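Local coordinates for tRNA nucleotidyl transferase-related protein (Thermotoga maritima, PDB 3H38) that probably adds the CCA end to tRNA 3' termini from CTP and ATP, as a class II CCA-adding enzyme, this piece holding its nucleotidyltransferase head and helical region, at residues A[2-8]-A[145-151]; A[29-35]-A[66-71]; A[245-249]-A[299-303]; A[274-278]-A[345-349]. All blocks are in the same frame, centred on the assembly; numbering follows the deposited sequence.

Contact 1: residues A[2-8]-A[145-151]; sequences QIFRDVS and FGLLIDF
Two short strands, 4-6 and 147-149, run antiparallel between flanking loop and turn residues, with their axes 4.5 Å apart at closest and their directions 153° from each other. F145 leads in beside the start of the helix that follows V7. G146, at phi/psi 84/15, gives its O to V7 N (2.7 Å); a CB here would collide with S8 OG, so the tight approach depends on glycine. The end of D6, meanwhile, closes an Asx turn, OD2 accepting from S8 N at 3.1 Å. L147 forms a non-hydrogen-bonded pair with D6 (CA-CA 4.8 Å) and sets CD1 3.8 Å from F4 CB. L148 and R5 form the hydrogen-bonded pair. L148 N donates to R5 O at 2.7 Å. R5 N donates to L148 O at 3.2 Å. L148 CB also meets V7 CG1 at 3.9 Å. I149 pairs with F4, whose ring (chi1 m) offers its edge, CD2 lying 3.8 Å from I149 CG1. D150 N donates to I3 O (3.0 Å), and two waters bridge Q2 O to D150, one at its O and one at OD1; D150 OD2 accepts a hydrogen bond from G154 N. F151 CD1 finally touches I3 CG2 at 3.8 Å. Since strand 147-149 also pairs with strand 137-139, the N-terminal strand forms an outer edge of the mixed beta-sheet of the nucleotidyltransferase head domain.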
# COMPACT_ATOMS: atom_id res chain seq x y z
N GLN A 2 12.76 -14.83 -29.70
CA GLN A 2 12.30 -16.13 -29.25
C GLN A 2 11.06 -16.04 -28.36
O GLN A 2 11.04 -15.28 -27.37
CB GLN A 2 13.41 -16.88 -28.52
CG GLN A 2 13.11 -18.36 -28.34
CD GLN A 2 14.30 -19.15 -27.82
OE1 GLN A 2 15.42 -18.65 -27.77
NE2 GLN A 2 14.04 -20.37 -27.39
N ILE A 3 10.06 -16.81 -28.68
CA ILE A 3 8.86 -16.88 -27.92
C ILE A 3 8.83 -18.05 -26.99
O ILE A 3 8.57 -17.92 -25.84
CB ILE A 3 7.70 -16.87 -28.84
CG1 ILE A 3 7.89 -15.74 -29.82
CG2 ILE A 3 6.43 -16.79 -28.07
CD1 ILE A 3 6.77 -15.54 -30.64
N PHE A 4 9.15 -19.21 -27.50
CA PHE A 4 9.10 -20.43 -26.70
C PHE A 4 10.48 -20.93 -26.29
O PHE A 4 11.42 -20.96 -27.08
CB PHE A 4 8.32 -21.53 -27.42
CG PHE A 4 7.07 -21.05 -28.10
CD1 PHE A 4 7.07 -20.71 -29.44
CD2 PHE A 4 5.89 -20.92 -27.38
CE1 PHE A 4 5.92 -20.26 -30.06
CE2 PHE A 4 4.73 -20.47 -27.99
CZ PHE A 4 4.74 -20.15 -29.34
N ARG A 5 10.59 -21.31 -25.02
CA ARG A 5 11.87 -21.64 -24.41
C ARG A 5 11.62 -22.71 -23.33
O ARG A 5 10.61 -22.68 -22.64
CB ARG A 5 12.44 -20.36 -23.81
CG ARG A 5 13.73 -20.52 -23.08
CD ARG A 5 14.16 -19.18 -22.47
NE ARG A 5 13.97 -18.05 -23.38
CZ ARG A 5 14.95 -17.44 -24.05
NH1 ARG A 5 16.22 -17.82 -23.91
NH2 ARG A 5 14.66 -16.42 -24.84
N ASP A 6 12.51 -23.69 -23.23
CA ASP A 6 12.29 -24.79 -22.28
C ASP A 6 12.90 -24.36 -20.95
O ASP A 6 14.13 -24.25 -20.85
CB ASP A 6 13.00 -26.04 -22.80
CG ASP A 6 12.73 -27.28 -21.93
OD1 ASP A 6 13.26 -28.35 -22.28
OD2 ASP A 6 12.00 -27.19 -20.92
N VAL A 7 12.05 -24.10 -19.95
CA VAL A 7 12.57 -23.68 -18.64
C VAL A 7 12.41 -24.77 -17.59
O VAL A 7 12.36 -24.48 -16.39
CB VAL A 7 11.97 -22.35 -18.12
CG1 VAL A 7 12.28 -21.20 -19.07
CG2 VAL A 7 10.49 -22.48 -17.86
N SER A 8 12.36 -26.01 -18.06
CA SER A 8 12.19 -27.19 -17.22
C SER A 8 13.25 -27.37 -16.17
O SER A 8 12.93 -27.66 -15.03
CB SER A 8 12.13 -28.47 -18.08
OG SER A 8 10.80 -28.64 -18.53
N PHE A 145 5.14 -29.42 -20.71
CA PHE A 145 5.54 -29.02 -19.36
C PHE A 145 6.87 -28.24 -19.33
O PHE A 145 7.88 -28.71 -19.87
CB PHE A 145 5.65 -30.24 -18.45
CG PHE A 145 5.97 -29.90 -17.02
CD1 PHE A 145 7.27 -29.98 -16.55
CD2 PHE A 145 4.97 -29.49 -16.16
CE1 PHE A 145 7.58 -29.65 -15.21
CE2 PHE A 145 5.25 -29.18 -14.81
CZ PHE A 145 6.57 -29.25 -14.34
N GLY A 146 6.86 -27.06 -18.69
CA GLY A 146 8.05 -26.24 -18.56
C GLY A 146 8.36 -25.36 -19.76
O GLY A 146 9.48 -24.83 -19.89
N LEU A 147 7.38 -25.20 -20.64
CA LEU A 147 7.51 -24.34 -21.81
C LEU A 147 7.22 -22.88 -21.47
O LEU A 147 6.11 -22.54 -21.07
CB LEU A 147 6.56 -24.78 -22.95
CG LEU A 147 6.84 -24.04 -24.27
CD1 LEU A 147 8.28 -24.22 -24.73
CD2 LEU A 147 5.89 -24.46 -25.37
N LEU A 148 8.22 -22.03 -21.62
CA LEU A 148 8.02 -20.61 -21.39
C LEU A 148 7.33 -20.12 -22.65
O LEU A 148 7.79 -20.35 -23.79
CB LEU A 148 9.36 -19.88 -21.21
CG LEU A 148 9.54 -18.66 -20.28
CD1 LEU A 148 10.46 -17.64 -20.93
CD2 LEU A 148 8.26 -17.99 -19.79
N ILE A 149 6.19 -19.47 -22.45
CA ILE A 149 5.53 -18.81 -23.56
C ILE A 149 5.65 -17.33 -23.33
O ILE A 149 5.08 -16.78 -22.37
CB ILE A 149 4.08 -19.20 -23.68
CG1 ILE A 149 3.96 -20.67 -24.08
CG2 ILE A 149 3.40 -18.30 -24.70
CD1 ILE A 149 2.80 -21.33 -23.44
N ASP A 150 6.45 -16.70 -24.18
CA ASP A 150 6.78 -15.30 -24.00
C ASP A 150 6.62 -14.54 -25.32
O ASP A 150 7.53 -14.45 -26.14
CB ASP A 150 8.18 -15.15 -23.42
CG ASP A 150 8.65 -13.72 -23.38
OD1 ASP A 150 9.84 -13.50 -23.59
OD2 ASP A 150 7.82 -12.81 -23.17
N PHE A 151 5.43 -13.99 -25.52
CA PHE A 151 5.08 -13.42 -26.80
C PHE A 151 5.72 -12.05 -26.92
O PHE A 151 5.94 -11.57 -28.03
CB PHE A 151 3.54 -13.31 -26.94
CG PHE A 151 2.82 -14.64 -27.02
CD1 PHE A 151 2.90 -15.41 -28.19
CD2 PHE A 151 2.08 -15.12 -25.95
CE1 PHE A 151 2.25 -16.67 -28.29
CE2 PHE A 151 1.42 -16.36 -26.05
CZ PHE A 151 1.51 -17.14 -27.23
O HOH W 1 9.73 -12.94 -27.06
O HOH W 2 11.51 -15.44 -24.81

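Contact 2: residues A[29-35]-A[66-71]; sequences FGDEVNM and EFAEYA
A short tyrosine-carboxylate hydrogen bond marks this contact: Y70 OH donates to E32 OE2 at 2.6 Å, while E32 OE1 keeps a salt bridge to K28. V33 CG1 sits over the face of the Y70 ring (chi1 t), 3.7 Å from the centroid and 11° off the normal, a CH-pi contact, and the ring's edge points to the face of F29 in an offset edge-to-face pair, with centroids 5.5 Å apart and planes at 89°. F29 (chi1 m) also lays CD1 3.9 Å from A71 CB. Closest CA pairs are F29 with A71 at 6.7 Å and V33 with F67 at 7.4 Å. Residues 29-32 finish a helix that ends in a Schellman motif: M35 N bonds G30 O (2.8 Å), N34 N bonds D31 O (3.1 Å), and N34 takes phi/psi 57/41. M35 SD then lies 3.8 Å from F67 CB and 5.2 Å from the F67 ring centroid, an oblique Met-aromatic contact, and M35 CE is 3.5 Å from E66 CB. Residues 66-71 are helical throughout. The contact joins the end of helix 17-32 to helix 64-72 in the head domain, with F74 meeting F29 and Y70, and F67 resting on I100 of strand 97-102.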
# COMPACT_ATOMS: atom_id res chain seq x y z
N PHE A 29 -4.31 -33.20 -15.25
CA PHE A 29 -5.76 -32.97 -15.24
C PHE A 29 -6.18 -32.21 -16.48
O PHE A 29 -7.27 -32.43 -17.00
CB PHE A 29 -6.23 -32.18 -14.02
CG PHE A 29 -5.91 -32.82 -12.71
CD1 PHE A 29 -5.90 -32.06 -11.54
CD2 PHE A 29 -5.59 -34.17 -12.63
CE1 PHE A 29 -5.59 -32.65 -10.33
CE2 PHE A 29 -5.29 -34.76 -11.41
CZ PHE A 29 -5.28 -34.00 -10.26
N GLY A 30 -5.32 -31.30 -16.94
CA GLY A 30 -5.63 -30.49 -18.11
C GLY A 30 -5.92 -31.40 -19.29
O GLY A 30 -6.97 -31.30 -19.92
N ASP A 31 -4.99 -32.30 -19.57
CA ASP A 31 -5.13 -33.26 -20.66
C ASP A 31 -6.36 -34.14 -20.50
O ASP A 31 -7.04 -34.46 -21.47
CB ASP A 31 -3.90 -34.17 -20.72
CG ASP A 31 -2.71 -33.49 -21.35
OD1 ASP A 31 -2.84 -32.29 -21.68
OD2 ASP A 31 -1.65 -34.15 -21.51
N GLU A 32 -6.65 -34.54 -19.27
CA GLU A 32 -7.71 -35.50 -19.02
C GLU A 32 -9.08 -34.87 -19.19
O GLU A 32 -10.08 -35.57 -19.27
CB GLU A 32 -7.57 -36.11 -17.63
CG GLU A 32 -6.48 -37.18 -17.55
CD GLU A 32 -6.12 -37.54 -16.12
OE1 GLU A 32 -5.27 -38.44 -15.94
OE2 GLU A 32 -6.66 -36.91 -15.18
N VAL A 33 -9.12 -33.54 -19.23
CA VAL A 33 -10.35 -32.81 -19.49
C VAL A 33 -10.16 -31.88 -20.69
O VAL A 33 -10.96 -30.97 -20.91
CB VAL A 33 -10.79 -32.01 -18.27
CG1 VAL A 33 -11.16 -32.95 -17.14
CG2 VAL A 33 -9.67 -31.05 -17.83
N ASN A 34 -9.10 -32.11 -21.45
CA ASN A 34 -8.88 -31.36 -22.68
C ASN A 34 -8.81 -29.84 -22.54
O ASN A 34 -9.34 -29.12 -23.38
CB ASN A 34 -9.93 -31.75 -23.73
CG ASN A 34 -9.81 -33.20 -24.15
OD1 ASN A 34 -8.80 -33.60 -24.74
ND2 ASN A 34 -10.83 -33.99 -23.83
N MET A 35 -8.14 -29.36 -21.50
CA MET A 35 -7.86 -27.94 -21.33
C MET A 35 -6.35 -27.73 -21.27
O MET A 35 -5.66 -28.41 -20.51
CB MET A 35 -8.47 -27.42 -20.05
CG MET A 35 -10.02 -27.36 -20.04
SD MET A 35 -10.57 -26.85 -18.42
CE MET A 35 -12.13 -27.72 -18.24
N GLU A 66 -15.30 -26.46 -14.25
CA GLU A 66 -15.07 -27.82 -14.62
C GLU A 66 -13.77 -28.30 -14.07
O GLU A 66 -13.68 -29.37 -13.53
CB GLU A 66 -14.91 -27.97 -16.11
CG GLU A 66 -16.10 -27.77 -16.93
CD GLU A 66 -15.92 -28.37 -18.27
OE1 GLU A 66 -16.21 -27.72 -19.26
OE2 GLU A 66 -15.48 -29.52 -18.32
N PHE A 67 -12.73 -27.53 -14.30
CA PHE A 67 -11.36 -27.92 -13.98
C PHE A 67 -11.16 -27.98 -12.47
O PHE A 67 -10.63 -28.95 -11.94
CB PHE A 67 -10.37 -26.93 -14.60
CG PHE A 67 -8.96 -27.32 -14.43
CD1 PHE A 67 -8.31 -28.06 -15.40
CD2 PHE A 67 -8.27 -26.99 -13.27
CE1 PHE A 67 -6.99 -28.45 -15.24
CE2 PHE A 67 -6.93 -27.38 -13.10
CZ PHE A 67 -6.29 -28.11 -14.09
N ALA A 68 -11.56 -26.93 -11.77
CA ALA A 68 -11.46 -26.93 -10.32
C ALA A 68 -12.21 -28.14 -9.74
O ALA A 68 -11.69 -28.82 -8.87
CB ALA A 68 -12.00 -25.62 -9.75
N GLU A 69 -13.40 -28.41 -10.23
CA GLU A 69 -14.18 -29.54 -9.78
C GLU A 69 -13.43 -30.85 -9.99
O GLU A 69 -13.33 -31.68 -9.11
CB GLU A 69 -15.52 -29.57 -10.50
CG GLU A 69 -16.63 -28.83 -9.79
CD GLU A 69 -17.71 -28.31 -10.73
OE1 GLU A 69 -17.61 -28.50 -11.95
OE2 GLU A 69 -18.69 -27.71 -10.25
N TYR A 70 -12.92 -31.03 -11.18
CA TYR A 70 -12.14 -32.20 -11.54
C TYR A 70 -10.91 -32.33 -10.67
O TYR A 70 -10.64 -33.41 -10.13
CB TYR A 70 -11.70 -32.11 -13.00
CG TYR A 70 -11.03 -33.36 -13.47
CD1 TYR A 70 -11.75 -34.52 -13.65
CD2 TYR A 70 -9.66 -33.39 -13.72
CE1 TYR A 70 -11.15 -35.69 -14.07
CE2 TYR A 70 -9.04 -34.55 -14.15
CZ TYR A 70 -9.79 -35.70 -14.32
OH TYR A 70 -9.18 -36.86 -14.74
N ALA A 71 -10.17 -31.23 -10.54
CA ALA A 71 -9.01 -31.15 -9.66
C ALA A 71 -9.40 -31.54 -8.23
O ALA A 71 -8.65 -32.24 -7.55
CB ALA A 71 -8.42 -29.75 -9.67

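Contact 3: residues A[245-249]-A[299-303]; sequences HLFPK and VRDRY
At the apolar centre of this helix-end to helix-end packing in the helical region, the F247 ring lies obliquely against Y303, with centroids 5.5 Å apart, planes at 48° and CE2 of F247 3.8 Å from CE1 of Y303. Residues 245-249 belong to what is probably the RNA-binding part of the polymerase A family. V299 borders the pair, its CG2 4.3 Å from F247 CD2 at the edge of that ring and 4.1 Å from P248 CD. F247 and Y303 (both chi1 m) are each the first residue to leave helical angles, after helices 242-246 and 293-302, at phi/psi -135/104 and -94/151; the nearest CA pair is F247 with V299, 7.2 Å. F287 and Y291 extend the cluster around F247. Toward the polar edge, R302 stretches out (chi1 to chi3 t) to bond T212 O through NH2. A water links H245 O to R302 NH1, at 2.8 Å from each. Beside it, the tyrosine hydroxyl satisfies a carbonyl at the helix end: Y303 OH donates to L246 O at 2.9 Å.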
# COMPACT_ATOMS: atom_id res chain seq x y z
N HIS A 245 -1.84 15.73 -10.75
CA HIS A 245 -3.02 15.18 -11.42
C HIS A 245 -3.80 14.25 -10.51
O HIS A 245 -4.96 13.95 -10.77
CB HIS A 245 -2.65 14.42 -12.67
CG HIS A 245 -2.21 15.30 -13.80
ND1 HIS A 245 -3.10 16.00 -14.57
CD2 HIS A 245 -0.98 15.55 -14.30
CE1 HIS A 245 -2.44 16.68 -15.50
NE2 HIS A 245 -1.15 16.42 -15.35
N LEU A 246 -3.17 13.77 -9.45
CA LEU A 246 -3.94 13.02 -8.46
C LEU A 246 -4.61 13.99 -7.47
O LEU A 246 -5.78 13.81 -7.09
CB LEU A 246 -3.06 11.98 -7.73
CG LEU A 246 -2.40 10.91 -8.59
CD1 LEU A 246 -1.69 9.88 -7.73
CD2 LEU A 246 -3.43 10.23 -9.50
N PHE A 247 -3.87 15.02 -7.08
CA PHE A 247 -4.32 16.01 -6.09
C PHE A 247 -3.98 17.39 -6.60
O PHE A 247 -2.83 17.81 -6.54
CB PHE A 247 -3.64 15.78 -4.74
CG PHE A 247 -3.57 14.35 -4.34
CD1 PHE A 247 -2.45 13.60 -4.63
CD2 PHE A 247 -4.66 13.73 -3.75
CE1 PHE A 247 -2.40 12.25 -4.30
CE2 PHE A 247 -4.62 12.38 -3.43
CZ PHE A 247 -3.49 11.64 -3.69
N PRO A 248 -5.00 18.10 -7.09
CA PRO A 248 -4.89 19.29 -7.93
C PRO A 248 -4.44 20.52 -7.15
O PRO A 248 -4.11 21.54 -7.75
CB PRO A 248 -6.33 19.48 -8.44
CG PRO A 248 -7.10 18.23 -7.98
CD PRO A 248 -6.39 17.78 -6.75
N LYS A 249 -4.47 20.43 -5.83
CA LYS A 249 -3.99 21.52 -4.99
C LYS A 249 -2.68 21.21 -4.27
O LYS A 249 -2.21 22.02 -3.48
CB LYS A 249 -5.05 21.92 -3.97
CG LYS A 249 -5.73 23.21 -4.30
CD LYS A 249 -6.64 23.07 -5.48
CE LYS A 249 -7.07 24.43 -5.98
NZ LYS A 249 -8.22 24.33 -6.92
N VAL A 299 -11.61 16.29 -3.13
CA VAL A 299 -10.69 15.21 -2.91
C VAL A 299 -11.27 14.21 -1.91
O VAL A 299 -11.20 12.99 -2.11
CB VAL A 299 -9.31 15.76 -2.47
CG1 VAL A 299 -8.71 14.89 -1.41
CG2 VAL A 299 -8.40 15.90 -3.68
N ARG A 300 -11.85 14.72 -0.83
CA ARG A 300 -12.47 13.81 0.13
C ARG A 300 -13.41 12.83 -0.59
O ARG A 300 -13.47 11.66 -0.26
CB ARG A 300 -13.25 14.57 1.20
CG ARG A 300 -14.03 13.64 2.12
CD ARG A 300 -15.12 14.38 2.83
NE ARG A 300 -16.06 14.97 1.89
CZ ARG A 300 -16.74 16.08 2.11
NH1 ARG A 300 -17.59 16.55 1.20
NH2 ARG A 300 -16.58 16.74 3.26
N ASP A 301 -14.15 13.33 -1.58
CA ASP A 301 -15.17 12.51 -2.22
C ASP A 301 -14.61 11.62 -3.31
O ASP A 301 -15.13 10.53 -3.52
CB ASP A 301 -16.30 13.37 -2.83
CG ASP A 301 -17.24 13.97 -1.78
OD1 ASP A 301 -17.38 13.40 -0.66
OD2 ASP A 301 -17.85 15.03 -2.08
N ARG A 302 -13.57 12.08 -4.01
CA ARG A 302 -13.03 11.32 -5.14
C ARG A 302 -12.38 10.01 -4.67
O ARG A 302 -12.73 8.91 -5.14
CB ARG A 302 -12.06 12.16 -5.97
CG ARG A 302 -11.32 11.39 -7.06
CD ARG A 302 -10.95 12.29 -8.23
NE ARG A 302 -9.92 11.72 -9.11
CZ ARG A 302 -10.18 10.88 -10.11
NH1 ARG A 302 -9.19 10.44 -10.88
NH2 ARG A 302 -11.42 10.47 -10.35
N TYR A 303 -11.48 10.12 -3.72
CA TYR A 303 -10.90 9.02 -3.00
C TYR A 303 -11.80 8.99 -1.82
O TYR A 303 -12.39 9.97 -1.55
CB TYR A 303 -9.49 9.36 -2.65
CG TYR A 303 -8.78 9.83 -3.85
CD1 TYR A 303 -8.48 11.13 -4.01
CD2 TYR A 303 -8.47 8.97 -4.87
CE1 TYR A 303 -7.87 11.55 -5.12
CE2 TYR A 303 -7.87 9.39 -5.97
CZ TYR A 303 -7.55 10.68 -6.09
OH TYR A 303 -6.95 11.13 -7.19
O HOH W 3 -7.33 12.50 -10.37

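Contact 4: residues A[274-278]-A[345-349]; sequences FGEVD and NETIC
This is a loop-on-helix contact in the helical part of the chain: the connection between helices 254-274 and 279-287 lies against the first turn of helix 345-352, whose backbone bond from C349 N to N345 O measures 3.0 Å. F274 (chi1 m) turns one ring face to I348, whose CD1 stands 4.1 Å from the centroid and 5° off the normal, a CH-pi contact; L367 of helix 357-371 touches both residues. G275 then breaks the helix at phi/psi 112/-166, angles that would jam a CB against the preceding carbonyl. The chain continues extended through E276 and V277, passing N345 with V277 CA 6.2 Å from N345 CA. V277 CG2 lies 3.9 Å from both N345 CB and C349 SG. E346 (chi1 m, chi2 p) curls back so that its OE2 accepts from D278 N at 2.9 Å. D278, the N-cap of helix 279-287, accepts weak hydrogen bonds at OD2 from F280 N and Y281 N. The whole is a glycine-terminated, N-capped interhelical connection packed on a third helix.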
# COMPACT_ATOMS: atom_id res chain seq x y z
N PHE A 274 3.56 3.03 18.96
CA PHE A 274 2.15 3.42 19.02
C PHE A 274 1.12 2.54 18.29
O PHE A 274 -0.09 2.75 18.44
CB PHE A 274 1.98 4.88 18.63
CG PHE A 274 2.47 5.84 19.67
CD1 PHE A 274 1.66 6.20 20.74
CD2 PHE A 274 3.76 6.36 19.61
CE1 PHE A 274 2.12 7.08 21.72
CE2 PHE A 274 4.22 7.23 20.59
CZ PHE A 274 3.40 7.59 21.65
N GLY A 275 1.58 1.57 17.51
CA GLY A 275 0.66 0.68 16.83
C GLY A 275 0.64 0.85 15.32
O GLY A 275 1.49 1.54 14.76
N GLU A 276 -0.37 0.29 14.67
CA GLU A 276 -0.48 0.31 13.22
C GLU A 276 -0.60 1.71 12.64
O GLU A 276 -1.29 2.55 13.16
CB GLU A 276 -1.67 -0.56 12.75
CG GLU A 276 -1.34 -2.07 12.55
CD GLU A 276 -2.33 -2.86 11.64
OE1 GLU A 276 -3.55 -2.91 11.92
OE2 GLU A 276 -1.87 -3.46 10.63
N VAL A 277 0.08 1.95 11.52
CA VAL A 277 -0.00 3.24 10.85
C VAL A 277 -0.50 3.07 9.42
O VAL A 277 0.16 2.43 8.59
CB VAL A 277 1.37 3.94 10.83
CG1 VAL A 277 1.48 4.90 9.64
CG2 VAL A 277 1.63 4.68 12.14
N ASP A 278 -1.68 3.62 9.12
CA ASP A 278 -2.16 3.64 7.74
C ASP A 278 -1.32 4.62 6.93
O ASP A 278 -1.44 5.84 7.06
CB ASP A 278 -3.64 4.00 7.67
CG ASP A 278 -4.18 3.98 6.24
OD1 ASP A 278 -5.41 3.86 6.06
OD2 ASP A 278 -3.37 4.09 5.29
N ASN A 345 -2.31 8.15 15.32
CA ASN A 345 -0.95 7.83 14.92
C ASN A 345 -0.53 8.60 13.68
O ASN A 345 0.62 9.00 13.56
CB ASN A 345 -0.85 6.35 14.61
CG ASN A 345 -0.90 5.49 15.85
OD1 ASN A 345 -0.59 4.30 15.80
ND2 ASN A 345 -1.29 6.09 16.98
N GLU A 346 -1.46 8.78 12.76
CA GLU A 346 -1.15 9.45 11.50
C GLU A 346 -0.77 10.91 11.75
O GLU A 346 0.18 11.42 11.14
CB GLU A 346 -2.31 9.32 10.50
CG GLU A 346 -2.45 7.91 9.91
CD GLU A 346 -3.00 6.90 10.92
OE1 GLU A 346 -3.88 7.27 11.72
OE2 GLU A 346 -2.55 5.74 10.91
N THR A 347 -1.51 11.55 12.65
CA THR A 347 -1.23 12.92 13.04
C THR A 347 0.16 12.99 13.67
O THR A 347 0.88 13.98 13.51
CB THR A 347 -2.26 13.44 14.07
OG1 THR A 347 -3.51 13.66 13.42
CG2 THR A 347 -1.78 14.76 14.70
N ILE A 348 0.53 11.94 14.37
CA ILE A 348 1.83 11.92 15.04
C ILE A 348 2.91 11.96 13.98
O ILE A 348 3.76 12.86 13.99
CB ILE A 348 2.00 10.67 15.91
CG1 ILE A 348 1.26 10.84 17.24
CG2 ILE A 348 3.46 10.38 16.15
CD1 ILE A 348 1.44 9.68 18.19
N CYS A 349 2.85 11.00 13.06
CA CYS A 349 3.76 10.95 11.91
C CYS A 349 3.86 12.33 11.27
O CYS A 349 4.95 12.82 10.97
CB CYS A 349 3.21 9.98 10.87
SG CYS A 349 2.91 8.31 11.48

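How the contacts relate
From the N terminus, strand 4-6 is tied to strand 147-149 by contact 1, which closes a long loop holding most of the head domain. Contact 2 is nested within it, joining helix 17-32 to helix 64-72; the two centres are about 22 Å apart, nearest atoms about 8 Å. The chain then passes into the helical region. Contact 3 opens at 245-249, and contact 4 at 274-278 before contact 3 closes at 299-303, so these loops cross along the chain, with centres about 22 Å apart. Contact 3 joins the ends of helices 242-246 and 293-302, and contact 4 joins the 274-278 connection to helix 345-352. Contacts 1 and 2 lie across the chain's centre from contact 4.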